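Local coordinates for protein PA0821 (Pseudomonas aeruginosa, PDB 7DRG) that is probably a type VI secretion immunity protein (antitoxin) that protects its bacterium against a putative VRR-NUC domain-containing effector, at residues 35-40 with 122-127; 45-50 with 141-146; 76-81 with 109-114. All coordinates share one frame; numbering follows the deposited sequence.

Contact 1 of 3, residues 35-40 with 122-127; sequences GAVLCL and AGAWLF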
ATOM      1  N   GLY B  35       0.002  16.821  -2.818  1.00 21.85           N
ATOM      2  CA  GLY B  35       1.326  16.230  -2.735  1.00 19.37           C
ATOM      3  C   GLY B  35       1.730  15.410  -3.944  1.00 19.03           C
ATOM      4  O   GLY B  35       2.923  15.277  -4.232  1.00 20.05           O
ATOM      5  N   ALA B  36       0.750  14.828  -4.627  1.00 18.88           N
ATOM      6  CA  ALA B  36       1.051  13.952  -5.769  1.00 19.00           C
ATOM      7  C   ALA B  36      -0.110  13.942  -6.758  1.00 23.40           C
ATOM      8  O   ALA B  36      -1.212  13.973  -6.334  1.00 21.72           O
ATOM      9  CB  ALA B  36       1.343  12.555  -5.274  1.00 18.53           C
ATOM     10  N   VAL B  37       0.195  13.881  -8.047  1.00 17.42           N
ATOM     11  CA  VAL B  37      -0.894  13.784  -9.047  1.00 19.66           C
ATOM     12  C   VAL B  37      -0.478  12.756 -10.091  1.00 17.76           C
ATOM     13  O   VAL B  37       0.615  12.807 -10.549  1.00 17.99           O
ATOM     14  CB  VAL B  37      -1.290  15.133  -9.662  1.00 25.87           C
ATOM     15  CG1 VAL B  37      -0.125  15.822 -10.314  1.00 26.75           C
ATOM     16  CG2 VAL B  37      -2.440  14.979 -10.643  1.00 28.38           C
ATOM     17  N   LEU B  38      -1.369  11.824 -10.366  1.00 18.74           N
ATOM     18  CA  LEU B  38      -1.115  10.772 -11.360  1.00 16.00           C
ATOM     19  C   LEU B  38      -1.245  11.383 -12.752  1.00 17.53           C
ATOM     20  O   LEU B  38      -2.231  12.003 -13.033  1.00 19.65           O
ATOM     21  CB  LEU B  38      -2.096   9.615 -11.154  1.00 18.80           C
ATOM     22  CG  LEU B  38      -1.836   8.358 -11.978  1.00 23.99           C
ATOM     23  CD1 LEU B  38      -0.461   7.767 -11.738  1.00 21.81           C
ATOM     24  CD2 LEU B  38      -2.917   7.330 -11.757  1.00 28.43           C
ATOM     25  N   CYS B  39      -0.227  11.179 -13.564  1.00 17.41           N
ATOM     26  CA  CYS B  39      -0.236  11.757 -14.898  1.00 16.30           C
ATOM     27  C   CYS B  39       0.516  10.832 -15.849  1.00 15.70           C
ATOM     28  O   CYS B  39       0.995   9.759 -15.466  1.00 17.57           O
ATOM     29  CB  CYS B  39       0.365  13.167 -14.869  1.00 18.55           C
ATOM     30  SG  CYS B  39       2.082  13.176 -14.321  1.00 21.64           S
ATOM     31  N   LEU B  40       0.588  11.246 -17.111  1.00 15.57           N
ATOM     32  CA  LEU B  40       1.362  10.546 -18.128  1.00 14.09           C
ATOM     33  C   LEU B  40       2.674  11.302 -18.306  1.00 14.74           C
ATOM     34  O   LEU B  40       2.687  12.408 -18.854  1.00 17.74           O
ATOM     35  CB  LEU B  40       0.575  10.474 -19.431  1.00 17.38           C
ATOM     36  CG  LEU B  40       1.299   9.942 -20.664  1.00 17.64           C
ATOM     37  CD1 LEU B  40       1.921   8.588 -20.384  1.00 19.43           C
ATOM     38  CD2 LEU B  40       0.300   9.858 -21.819  1.00 20.48           C
ATOM     39  N   ALA B 122       1.704  19.717  -6.499  1.00 22.03           N
ATOM     40  CA  ALA B 122       1.958  18.898  -7.678  1.00 19.06           C
ATOM     41  C   ALA B 122       0.949  19.236  -8.764  1.00 21.88           C
ATOM     42  O   ALA B 122      -0.214  19.531  -8.482  1.00 22.64           O
ATOM     43  CB  ALA B 122       1.873  17.412  -7.327  1.00 19.31           C
ATOM     44  N   GLY B 123       1.408  19.218 -10.016  1.00 21.66           N
ATOM     45  CA  GLY B 123       0.540  19.478 -11.141  1.00 23.89           C
ATOM     46  C   GLY B 123       0.745  18.430 -12.218  1.00 21.05           C
ATOM     47  O   GLY B 123       1.795  17.795 -12.307  1.00 22.32           O
ATOM     48  N   ALA B 124      -0.288  18.266 -13.046  1.00 16.62           N
ATOM     49  CA  ALA B 124      -0.281  17.213 -14.055  1.00 16.72           C
ATOM     50  C   ALA B 124       0.440  17.606 -15.337  1.00 18.46           C
ATOM     51  O   ALA B 124       0.808  16.718 -16.109  1.00 18.44           O
ATOM     52  CB  ALA B 124      -1.718  16.792 -14.376  1.00 21.74           C
ATOM     53  N   TRP B 125       0.662  18.897 -15.574  1.00 17.25           N
ATOM     54  CA  TRP B 125       1.471  19.372 -16.688  1.00 17.05           C
ATOM     55  C   TRP B 125       2.862  19.695 -16.162  1.00 19.17           C
ATOM     56  O   TRP B 125       2.993  20.386 -15.146  1.00 21.64           O
ATOM     57  CB  TRP B 125       0.872  20.628 -17.325  1.00 18.51           C
ATOM     58  CG  TRP B 125      -0.472  20.465 -17.980  1.00 16.65           C
ATOM     59  CD1 TRP B 125      -1.690  20.657 -17.407  1.00 23.07           C
ATOM     60  CD2 TRP B 125      -0.721  20.134 -19.355  1.00 20.84           C
ATOM     61  NE1 TRP B 125      -2.687  20.448 -18.332  1.00 23.58           N
ATOM     62  CE2 TRP B 125      -2.118  20.125 -19.535  1.00 21.41           C
ATOM     63  CE3 TRP B 125       0.100  19.833 -20.444  1.00 19.70           C
ATOM     64  CZ2 TRP B 125      -2.713  19.825 -20.760  1.00 22.51           C
ATOM     65  CZ3 TRP B 125      -0.491  19.539 -21.664  1.00 23.68           C
ATOM     66  CH2 TRP B 125      -1.886  19.539 -21.809  1.00 25.02           C
ATOM     67  N   LEU B 126       3.888  19.200 -16.845  1.00 17.18           N
ATOM     68  CA  LEU B 126       5.263  19.358 -16.387  1.00 15.90           C
ATOM     69  C   LEU B 126       6.192  19.462 -17.585  1.00 17.39           C
ATOM     70  O   LEU B 126       6.014  18.748 -18.576  1.00 16.26           O
ATOM     71  CB  LEU B 126       5.694  18.173 -15.518  1.00 18.02           C
ATOM     72  CG  LEU B 126       7.175  18.103 -15.145  1.00 20.08           C
ATOM     73  CD1 LEU B 126       7.451  19.058 -14.005  1.00 22.87           C
ATOM     74  CD2 LEU B 126       7.594  16.676 -14.795  1.00 24.60           C
ATOM     75  N   PHE B 127       7.186  20.345 -17.491  1.00 15.78           N
ATOM     76  CA  PHE B 127       8.310  20.336 -18.426  1.00 16.29           C
ATOM     77  C   PHE B 127       9.535  20.703 -17.606  1.00 15.45           C
ATOM     78  O   PHE B 127       9.635  21.832 -17.129  1.00 16.69           O
ATOM     79  CB  PHE B 127       8.090  21.316 -19.581  1.00 18.11           C
ATOM     80  CG  PHE B 127       9.088  21.185 -20.702  1.00 15.51           C
ATOM     81  CD1 PHE B 127      10.279  21.903 -20.682  1.00 18.11           C
ATOM     82  CD2 PHE B 127       8.825  20.371 -21.798  1.00 17.52           C
ATOM     83  CE1 PHE B 127      11.191  21.808 -21.724  1.00 21.11           C
ATOM     84  CE2 PHE B 127       9.743  20.284 -22.854  1.00 16.47           C
ATOM     85  CZ  PHE B 127      10.917  20.984 -22.809  1.00 17.75           C
TER

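Contact 2 of 3, residues 45-50 with 141-146; sequences YFKKAH and HDLSVL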
ATOM      1  N   TYR B  45      16.908  10.621 -20.782  1.00 14.80           N
ATOM      2  CA  TYR B  45      18.272  10.873 -20.332  1.00 16.24           C
ATOM      3  C   TYR B  45      19.140  11.116 -21.563  1.00 18.69           C
ATOM      4  O   TYR B  45      19.216  10.251 -22.439  1.00 18.01           O
ATOM      5  CB  TYR B  45      18.814   9.687 -19.532  1.00 18.47           C
ATOM      6  CG  TYR B  45      18.025   9.273 -18.298  1.00 15.83           C
ATOM      7  CD1 TYR B  45      16.888   8.478 -18.407  1.00 17.15           C
ATOM      8  CD2 TYR B  45      18.462   9.628 -17.021  1.00 16.19           C
ATOM      9  CE1 TYR B  45      16.186   8.062 -17.274  1.00 18.06           C
ATOM     10  CE2 TYR B  45      17.769   9.225 -15.891  1.00 17.26           C
ATOM     11  CZ  TYR B  45      16.636   8.445 -16.026  1.00 18.11           C
ATOM     12  OH  TYR B  45      15.959   8.042 -14.892  1.00 19.36           O
ATOM     13  N   PHE B  46      19.811  12.271 -21.624  1.00 16.64           N
ATOM     14  CA  PHE B  46      20.507  12.663 -22.847  1.00 17.44           C
ATOM     15  C   PHE B  46      21.795  13.391 -22.493  1.00 15.92           C
ATOM     16  O   PHE B  46      21.990  13.831 -21.360  1.00 18.17           O
ATOM     17  CB  PHE B  46      19.625  13.548 -23.743  1.00 19.68           C
ATOM     18  CG  PHE B  46      19.322  14.897 -23.146  1.00 18.62           C
ATOM     19  CD1 PHE B  46      18.318  15.044 -22.200  1.00 19.94           C
ATOM     20  CD2 PHE B  46      20.036  16.023 -23.530  1.00 18.76           C
ATOM     21  CE1 PHE B  46      18.045  16.281 -21.638  1.00 19.12           C
ATOM     22  CE2 PHE B  46      19.760  17.264 -22.976  1.00 21.67           C
ATOM     23  CZ  PHE B  46      18.758  17.392 -22.028  1.00 20.97           C
ATOM     24  N   LYS B  47      22.667  13.557 -23.489  1.00 17.94           N
ATOM     25  CA  LYS B  47      23.955  14.199 -23.253  1.00 18.17           C
ATOM     26  C   LYS B  47      24.084  15.490 -24.054  1.00 19.77           C
ATOM     27  O   LYS B  47      23.235  15.834 -24.881  1.00 19.10           O
ATOM     28  CB  LYS B  47      25.111  13.240 -23.573  1.00 24.27           C
ATOM     29  CG  LYS B  47      25.118  12.018 -22.659  1.00 23.71           C
ATOM     30  CD  LYS B  47      26.383  11.189 -22.796  1.00 24.78           C
ATOM     31  CE  LYS B  47      26.323   9.961 -21.911  1.00 30.41           C
ATOM     32  NZ  LYS B  47      27.599   9.187 -21.967  1.00 36.41           N
ATOM     33  N   LYS B  48      25.167  16.219 -23.747  1.00 22.02           N
ATOM     34  CA  LYS B  48      25.567  17.451 -24.430  1.00 19.23           C
ATOM     35  C   LYS B  48      24.598  18.603 -24.184  1.00 18.50           C
ATOM     36  O   LYS B  48      24.481  19.513 -25.009  1.00 20.76           O
ATOM     37  CB  LYS B  48      25.757  17.219 -25.934  1.00 21.05           C
ATOM     38  CG  LYS B  48      26.802  16.160 -26.237  1.00 28.97           C
ATOM     39  CD  LYS B  48      26.887  15.895 -27.725  1.00 36.99           C
ATOM     40  CE  LYS B  48      28.150  16.469 -28.309  1.00 48.91           C
ATOM     41  NZ  LYS B  48      28.097  16.491 -29.799  1.00 47.11           N
ATOM     42  N   ALA B  49      23.925  18.600 -23.029  1.00 19.29           N
ATOM     43  CA  ALA B  49      23.022  19.691 -22.689  1.00 18.36           C
ATOM     44  C   ALA B  49      23.741  21.028 -22.574  1.00 19.63           C
ATOM     45  O   ALA B  49      23.090  22.073 -22.640  1.00 20.18           O
ATOM     46  CB  ALA B  49      22.301  19.391 -21.372  1.00 19.42           C
ATOM     47  N   HIS B  50      25.061  21.014 -22.391  1.00 20.18           N
ATOM     48  CA  HIS B  50      25.850  22.241 -22.310  1.00 19.49           C
ATOM     49  C   HIS B  50      26.115  22.883 -23.669  1.00 22.88           C
ATOM     50  O   HIS B  50      26.685  23.979 -23.707  1.00 25.50           O
ATOM     51  CB  HIS B  50      27.185  21.956 -21.618  1.00 20.34           C
ATOM     52  CG  HIS B  50      28.035  20.950 -22.331  1.00 25.28           C
ATOM     53  ND1 HIS B  50      27.870  19.590 -22.176  1.00 24.95           N
ATOM     54  CD2 HIS B  50      29.055  21.108 -23.207  1.00 27.22           C
ATOM     55  CE1 HIS B  50      28.754  18.953 -22.924  1.00 28.00           C
ATOM     56  NE2 HIS B  50      29.487  19.852 -23.558  1.00 25.50           N
ATOM     57  N   HIS B 141      30.229  13.601 -14.940  1.00 28.71           N
ATOM     58  CA  HIS B 141      28.792  13.713 -14.671  1.00 25.96           C
ATOM     59  C   HIS B 141      28.112  14.325 -15.894  1.00 24.13           C
ATOM     60  O   HIS B 141      27.727  15.494 -15.911  1.00 24.87           O
ATOM     61  CB  HIS B 141      28.546  14.545 -13.418  1.00 27.17           C
ATOM     62  CG  HIS B 141      28.961  13.870 -12.145  1.00 31.97           C
ATOM     63  ND1 HIS B 141      28.596  14.334 -10.899  1.00 35.65           N
ATOM     64  CD2 HIS B 141      29.714  12.766 -11.928  1.00 35.02           C
ATOM     65  CE1 HIS B 141      29.104  13.544  -9.969  1.00 37.90           C
ATOM     66  NE2 HIS B 141      29.788  12.586 -10.568  1.00 38.52           N
ATOM     67  N   ASP B 142      27.938  13.504 -16.933  1.00 23.14           N
ATOM     68  CA  ASP B 142      27.586  14.006 -18.259  1.00 21.65           C
ATOM     69  C   ASP B 142      26.140  13.758 -18.677  1.00 21.10           C
ATOM     70  O   ASP B 142      25.772  14.117 -19.800  1.00 21.42           O
ATOM     71  CB  ASP B 142      28.531  13.411 -19.316  1.00 28.87           C
ATOM     72  CG  ASP B 142      28.446  11.895 -19.411  1.00 36.09           C
ATOM     73  OD1 ASP B 142      27.693  11.275 -18.634  1.00 34.83           O
ATOM     74  OD2 ASP B 142      29.135  11.319 -20.281  1.00 37.14           O
ATOM     75  N   LEU B 143      25.307  13.183 -17.820  1.00 19.94           N
ATOM     76  CA  LEU B 143      23.966  12.769 -18.217  1.00 19.98           C
ATOM     77  C   LEU B 143      22.944  13.780 -17.709  1.00 18.80           C
ATOM     78  O   LEU B 143      22.861  14.031 -16.500  1.00 20.54           O
ATOM     79  CB  LEU B 143      23.660  11.371 -17.681  1.00 20.18           C
ATOM     80  CG  LEU B 143      22.447  10.686 -18.310  1.00 19.17           C
ATOM     81  CD1 LEU B 143      22.635  10.575 -19.821  1.00 21.12           C
ATOM     82  CD2 LEU B 143      22.255   9.322 -17.665  1.00 23.47           C
ATOM     83  N   SER B 144      22.183  14.362 -18.630  1.00 18.69           N
ATOM     84  CA  SER B 144      21.117  15.302 -18.321  1.00 15.57           C
ATOM     85  C   SER B 144      19.756  14.626 -18.497  1.00 15.97           C
ATOM     86  O   SER B 144      19.647  13.505 -19.001  1.00 17.79           O
ATOM     87  CB  SER B 144      21.237  16.546 -19.206  1.00 18.96           C
ATOM     88  OG  SER B 144      22.476  17.212 -18.965  1.00 19.92           O
ATOM     89  N   VAL B 145      18.703  15.316 -18.060  1.00 15.78           N
ATOM     90  CA  VAL B 145      17.365  14.728 -18.025  1.00 16.21           C
ATOM     91  C   VAL B 145      16.345  15.752 -18.495  1.00 16.67           C
ATOM     92  O   VAL B 145      16.372  16.907 -18.063  1.00 18.37           O
ATOM     93  CB  VAL B 145      16.989  14.233 -16.611  1.00 18.85           C
ATOM     94  CG1 VAL B 145      15.536  13.764 -16.585  1.00 23.89           C
ATOM     95  CG2 VAL B 145      17.925  13.121 -16.152  1.00 18.33           C
ATOM     96  N   LEU B 146      15.438  15.323 -19.369  1.00 15.48           N
ATOM     97  CA  LEU B 146      14.213  16.053 -19.671  1.00 16.45           C
ATOM     98  C   LEU B 146      13.040  15.194 -19.233  1.00 17.73           C
ATOM     99  O   LEU B 146      12.935  14.037 -19.650  1.00 16.34           O
ATOM    100  CB  LEU B 146      14.088  16.362 -21.167  1.00 15.83           C
ATOM    101  CG  LEU B 146      12.736  16.923 -21.615  1.00 17.50           C
ATOM    102  CD1 LEU B 146      12.431  18.255 -20.939  1.00 22.28           C
ATOM    103  CD2 LEU B 146      12.694  17.097 -23.127  1.00 18.15           C
TER
HETATM  104  O   HOH W   1      27.219  15.605 -21.896  1.00 25.60           O
HETATM  105  O   HOH W   2      24.392  16.567 -20.612  1.00 22.02           O

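Contact 3 of 3, residues 76-81 with 109-114; sequences LWREEP and LSFCYT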
ATOM      1  N   LEU B  76       7.295  28.585 -12.779  1.00 21.17           N
ATOM      2  CA  LEU B  76       8.617  28.172 -13.236  1.00 20.56           C
ATOM      3  C   LEU B  76       9.560  28.133 -12.040  1.00 19.99           C
ATOM      4  O   LEU B  76       9.794  29.166 -11.393  1.00 23.00           O
ATOM      5  CB  LEU B  76       9.155  29.124 -14.308  1.00 21.23           C
ATOM      6  CG  LEU B  76      10.617  28.863 -14.664  1.00 19.56           C
ATOM      7  CD1 LEU B  76      10.783  27.483 -15.280  1.00 20.65           C
ATOM      8  CD2 LEU B  76      11.111  29.948 -15.613  1.00 22.39           C
ATOM      9  N   TRP B  77      10.108  26.952 -11.761  1.00 21.11           N
ATOM     10  CA  TRP B  77      11.104  26.757 -10.710  1.00 21.73           C
ATOM     11  C   TRP B  77      12.493  26.659 -11.335  1.00 24.50           C
ATOM     12  O   TRP B  77      12.683  25.955 -12.334  1.00 23.46           O
ATOM     13  CB  TRP B  77      10.806  25.488  -9.892  1.00 23.39           C
ATOM     14  CG  TRP B  77       9.660  25.604  -8.911  1.00 26.76           C
ATOM     15  CD1 TRP B  77       8.374  25.144  -9.074  1.00 30.72           C
ATOM     16  CD2 TRP B  77       9.706  26.204  -7.607  1.00 29.96           C
ATOM     17  NE1 TRP B  77       7.627  25.435  -7.954  1.00 30.14           N
ATOM     18  CE2 TRP B  77       8.419  26.080  -7.041  1.00 37.86           C
ATOM     19  CE3 TRP B  77      10.709  26.835  -6.868  1.00 29.12           C
ATOM     20  CZ2 TRP B  77       8.113  26.565  -5.771  1.00 29.85           C
ATOM     21  CZ3 TRP B  77      10.402  27.320  -5.609  1.00 41.17           C
ATOM     22  CH2 TRP B  77       9.115  27.186  -5.076  1.00 37.46           C
ATOM     23  N   ARG B  78      13.458  27.368 -10.752  1.00 21.23           N
ATOM     24  CA  ARG B  78      14.844  27.321 -11.195  1.00 26.81           C
ATOM     25  C   ARG B  78      15.746  27.211  -9.974  1.00 31.09           C
ATOM     26  O   ARG B  78      15.535  27.909  -8.980  1.00 30.51           O
ATOM     27  CB  ARG B  78      15.225  28.565 -12.015  1.00 26.47           C
ATOM     28  CG  ARG B  78      14.500  28.700 -13.361  1.00 21.59           C
ATOM     29  CD  ARG B  78      14.910  29.988 -14.063  1.00 25.03           C
ATOM     30  NE  ARG B  78      14.658  31.124 -13.193  1.00 28.16           N
ATOM     31  CZ  ARG B  78      15.284  32.287 -13.286  1.00 33.88           C
ATOM     32  NH1 ARG B  78      16.201  32.477 -14.231  1.00 33.99           N
ATOM     33  NH2 ARG B  78      14.989  33.260 -12.433  1.00 32.96           N
ATOM     34  N   GLU B  79      16.749  26.338 -10.047  1.00 28.11           N
ATOM     35  CA  GLU B  79      17.652  26.153  -8.915  1.00 31.36           C
ATOM     36  C   GLU B  79      18.760  27.197  -8.960  1.00 34.10           C
ATOM     37  O   GLU B  79      19.536  27.242  -9.921  1.00 39.08           O
ATOM     38  CB  GLU B  79      18.244  24.746  -8.901  1.00 39.40           C
ATOM     39  CG  GLU B  79      19.232  24.534  -7.761  1.00 52.82           C
ATOM     40  CD  GLU B  79      19.585  23.076  -7.538  1.00 62.96           C
ATOM     41  OE1 GLU B  79      20.209  22.774  -6.497  1.00 65.80           O
ATOM     42  OE2 GLU B  79      19.237  22.235  -8.395  1.00 60.96           O
ATOM     43  N   GLU B  80      18.824  28.029  -7.915  1.00 35.74           N
ATOM     44  CA  GLU B  80      19.799  29.098  -7.707  1.00 40.34           C
ATOM     45  C   GLU B  80      20.152  29.815  -9.007  1.00 40.48           C
ATOM     46  O   GLU B  80      21.295  29.740  -9.474  1.00 43.83           O
ATOM     47  CB  GLU B  80      21.055  28.544  -7.034  1.00 51.19           C
ATOM     48  CG  GLU B  80      20.746  27.801  -5.738  1.00 62.03           C
ATOM     49  CD  GLU B  80      21.916  27.756  -4.779  1.00 75.52           C
ATOM     50  OE1 GLU B  80      21.678  27.592  -3.563  1.00 80.44           O
ATOM     51  OE2 GLU B  80      23.070  27.887  -5.236  1.00 81.64           O
ATOM     52  N   PRO B  81      19.200  30.524  -9.609  1.00 40.31           N
ATOM     53  CA  PRO B  81      19.478  31.200 -10.876  1.00 36.78           C
ATOM     54  C   PRO B  81      20.406  32.390 -10.691  1.00 36.78           C
ATOM     55  O   PRO B  81      20.389  33.071  -9.663  1.00 39.46           O
ATOM     56  CB  PRO B  81      18.091  31.651 -11.345  1.00 36.82           C
ATOM     57  CG  PRO B  81      17.313  31.813 -10.085  1.00 38.75           C
ATOM     58  CD  PRO B  81      17.823  30.762  -9.140  1.00 38.95           C
ATOM     59  N   LEU B 109      21.688  23.929 -16.517  1.00 22.71           N
ATOM     60  CA  LEU B 109      20.313  24.131 -16.956  1.00 22.19           C
ATOM     61  C   LEU B 109      19.372  23.665 -15.859  1.00 19.94           C
ATOM     62  O   LEU B 109      19.433  22.507 -15.441  1.00 21.45           O
ATOM     63  CB  LEU B 109      20.021  23.360 -18.237  1.00 22.26           C
ATOM     64  CG  LEU B 109      20.940  23.600 -19.421  1.00 23.01           C
ATOM     65  CD1 LEU B 109      20.257  23.081 -20.659  1.00 22.12           C
ATOM     66  CD2 LEU B 109      21.273  25.069 -19.524  1.00 31.46           C
ATOM     67  N   SER B 110      18.490  24.556 -15.407  1.00 19.43           N
ATOM     68  CA  SER B 110      17.510  24.197 -14.379  1.00 18.82           C
ATOM     69  C   SER B 110      16.225  24.958 -14.689  1.00 24.05           C
ATOM     70  O   SER B 110      16.153  26.170 -14.466  1.00 23.58           O
ATOM     71  CB  SER B 110      18.029  24.521 -12.982  1.00 24.35           C
ATOM     72  OG  SER B 110      17.080  24.165 -11.989  1.00 27.91           O
ATOM     73  N   PHE B 111      15.226  24.249 -15.216  1.00 20.76           N
ATOM     74  CA  PHE B 111      13.947  24.851 -15.577  1.00 18.57           C
ATOM     75  C   PHE B 111      12.860  23.829 -15.318  1.00 24.64           C
ATOM     76  O   PHE B 111      12.852  22.764 -15.944  1.00 26.60           O
ATOM     77  CB  PHE B 111      13.907  25.275 -17.051  1.00 19.38           C
ATOM     78  CG  PHE B 111      14.964  26.269 -17.431  1.00 21.26           C
ATOM     79  CD1 PHE B 111      14.770  27.623 -17.211  1.00 21.21           C
ATOM     80  CD2 PHE B 111      16.146  25.849 -18.024  1.00 22.12           C
ATOM     81  CE1 PHE B 111      15.739  28.540 -17.566  1.00 23.76           C
ATOM     82  CE2 PHE B 111      17.126  26.764 -18.375  1.00 21.58           C
ATOM     83  CZ  PHE B 111      16.920  28.110 -18.147  1.00 24.90           C
ATOM     84  N   CYS B 112      11.935  24.151 -14.423  1.00 18.03           N
ATOM     85  CA  CYS B 112      10.828  23.249 -14.118  1.00 18.79           C
ATOM     86  C   CYS B 112       9.522  24.027 -14.200  1.00 21.61           C
ATOM     87  O   CYS B 112       9.211  24.817 -13.304  1.00 22.84           O
ATOM     88  CB  CYS B 112      11.006  22.616 -12.743  1.00 18.48           C
ATOM     89  SG  CYS B 112       9.709  21.430 -12.382  1.00 27.91           S
ATOM     90  N   TYR B 113       8.767  23.804 -15.277  1.00 15.74           N
ATOM     91  CA  TYR B 113       7.454  24.407 -15.454  1.00 17.37           C
ATOM     92  C   TYR B 113       6.404  23.462 -14.893  1.00 19.45           C
ATOM     93  O   TYR B 113       6.389  22.273 -15.237  1.00 18.26           O
ATOM     94  CB  TYR B 113       7.156  24.660 -16.930  1.00 16.18           C
ATOM     95  CG  TYR B 113       8.036  25.690 -17.605  1.00 16.93           C
ATOM     96  CD1 TYR B 113       9.244  25.325 -18.191  1.00 18.25           C
ATOM     97  CD2 TYR B 113       7.642  27.019 -17.677  1.00 19.13           C
ATOM     98  CE1 TYR B 113      10.041  26.272 -18.840  1.00 20.05           C
ATOM     99  CE2 TYR B 113       8.433  27.969 -18.329  1.00 19.32           C
ATOM    100  CZ  TYR B 113       9.626  27.585 -18.892  1.00 24.23           C
ATOM    101  OH  TYR B 113      10.403  28.522 -19.532  1.00 24.22           O
ATOM    102  N   THR B 114       5.527  23.990 -14.041  1.00 20.74           N
ATOM    103  CA  THR B 114       4.489  23.175 -13.418  1.00 21.38           C
ATOM    104  C   THR B 114       3.131  23.840 -13.592  1.00 20.77           C
ATOM    105  O   THR B 114       3.024  24.993 -14.009  1.00 20.68           O
ATOM    106  CB  THR B 114       4.761  22.938 -11.926  1.00 23.49           C
ATOM    107  OG1 THR B 114       4.611  24.168 -11.204  1.00 28.73           O
ATOM    108  CG2 THR B 114       6.156  22.375 -11.697  1.00 23.07           C
TER
HETATM  109  O   HOH W   3      14.571  23.698 -11.210  1.00 48.16           O
HETATM  110  O   HOH W   4      18.122  21.847 -11.044  1.00 33.43           O

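Contact 1 of 3, residues 35-40 with 122-127
Val37 and Cys39 meet Ala122, Gly123 and Ala124 through first torsions that tuck a heavy atom between backbone N and carbonyl carbon. In Val37 the tucked branch is CG1 (chi1 57°), while CG2 stands anti to the backbone N. CG1 comes down over the flat face of the peptide joining Gly123 to Ala124, and Val37 CG1 lies 3.3 Å from Gly123 C, almost directly above that carbon, a tight approach. The same methyl also reaches Ala122, with Val37 CG1 to Ala122 CB at 3.9 Å. Val37 CG2 lies further along, 4.2 Å from Ala124 CB. One residue pair further on, Cys39 makes its contact through the methylene: Cys39 CB lies 3.8 Å from Ala124 O and also meets the Ala124 methyl. SG, placed at chi1 61°, only grazes that carbonyl. At the other end Ala122 turns its methyl onto the strand backbone, with Ala122 CB 3.9 Å from Ala36 CA and as close to Gly35 O. The contact is thus van der Waals packing of small side chains on backbone, without strand pairing between the segments. Two carbonyls of the loop find partners outside: Gly123 O accepts from Asn185 ND2, and Ala124 O from Ser149 OG. Strand 34-46 carries a classic beta bulge at Gly35 and Ala36, both facing Ile20 of strand 19-22, and bonds to strand 182-186 through Val37 and Cys39, while the loop at 122-125 leads into strand 126-131, where Phe127 packs on helix 52-69.

Contact 2 of 3, residues 45-50 with 141-146
Lys47 and Asp142 form a salt bridge, Lys47 NZ to Asp142 OD2 at 3.1 Å, with the ammonium approaching from above the carboxylate plane, 41° out of it. The lysine chain is extended beyond CG and crosses the aspartate obliquely. Next to it, Phe46 and Ser144 exchange two backbone bonds, Phe46 N to Ser144 O at 2.9 Å and Ser144 N to Phe46 O at 2.8 Å. Beside this pair two waters bridge the backbones: one links Lys48 N to Asp142 O, the other joins Ala49 N, Asp142 O and Ser144 OG. That hydroxyl also bonds to the backbone N of Lys132. Ser144 CB lies over one face of the Phe46 ring, 4.0 Å from its centroid, in a CH-pi contact offset toward the rim. Phe46 CG sits between backbone N and carbonyl carbon (chi1 67°), and the ring's edge meets the peptide of Val145 and Leu146. Across the strands, Tyr45 CD2 touches Val145 CG2 at 3.6 Å, the two side chains running alongside each other, and Leu143 CD2 packs against the same tyrosine ring. This is antiparallel beta pairing between strands 34-46 and 144-151, with alternate residues on alternate faces: Tyr45 and Val145 toward helix 213-216, Phe46 toward helix 52-69.

Contact 3 of 3, residues 76-81 with 109-114
Leu76 lays its CD1 methyl over the centre of the Tyr113 ring, 3.6 Å from the ring centroid and only 5° off the normal, so all six ring carbons lie at nearly equal distance from it. In this CH-pi contact the leucine CG is anti to the backbone N, and chi2 of 64° sets CD1 over the ring. The same methyl rests on the backbone of the partner strand, Leu76 CD1 lying 3.6 Å from Cys112 N, with Phe111 CB beside it. Tyr113 also stacks on Phe62 of helix 52-69, and Met99 of helix 96-101 touches both Leu76 and Tyr113. Strands 75-77 and 109-114 are antiparallel neighbours here: Leu76 faces Tyr113 as a non-hydrogen-bonded pair, and Trp77 and Cys112 form the hydrogen-bonded one. Trp77 N to Cys112 O spans 2.8 Å and is nearly straight (176°), while Cys112 N to Trp77 O, 2.9 Å, is more bent. On that face the CB atoms of Trp77 and Cys112 touch, and the indole edge comes near Thr114 CG2. Beyond Trp77 the chain at 78-81 leaves the strand, and a side chain takes over the pairing: Ser110 OG accepts from Glu79 N at 2.9 Å. Two waters join the same hydroxyl, one 2.7 Å from Ser110 OG and bonded to Glu79 OE2, the other donating a weak bond to Trp77 O. Arg78 runs its aliphatic part obliquely past the Phe111 ring, Arg78 CD standing 3.9 Å from Phe111 CE1, with Arg78 CG close to Ser110 O. Its chain bends at chi3, and the guanidinium, with Pro81 CB over its centre, bonds through NH2 to the carbonyl oxygens of Gln83 and Lys85.

Contact 2 is the most buried of the three; contacts 1 and 3 are partly buried, and the centre of contact 3 lies furthest from the centre of the chain, about 18 Å, with an exposed glutamate at its margin. Contacts 1 and 2 share strand 34-46, but contact 1 packs small apolar groups on a loop, whereas contact 2 adds backbone pairing, a salt bridge and waters. Contact 3 also pairs strands, yet its interior side is aromatic. Strand 126-131 connects them: Phe127 O probably bonds to Tyr113 N (2.8 Å), and Phe127 CZ meets Leu146 CD1 at 3.6 Å. Along the chain contacts 1 and 2 interleave, and contact 3 is nested within both.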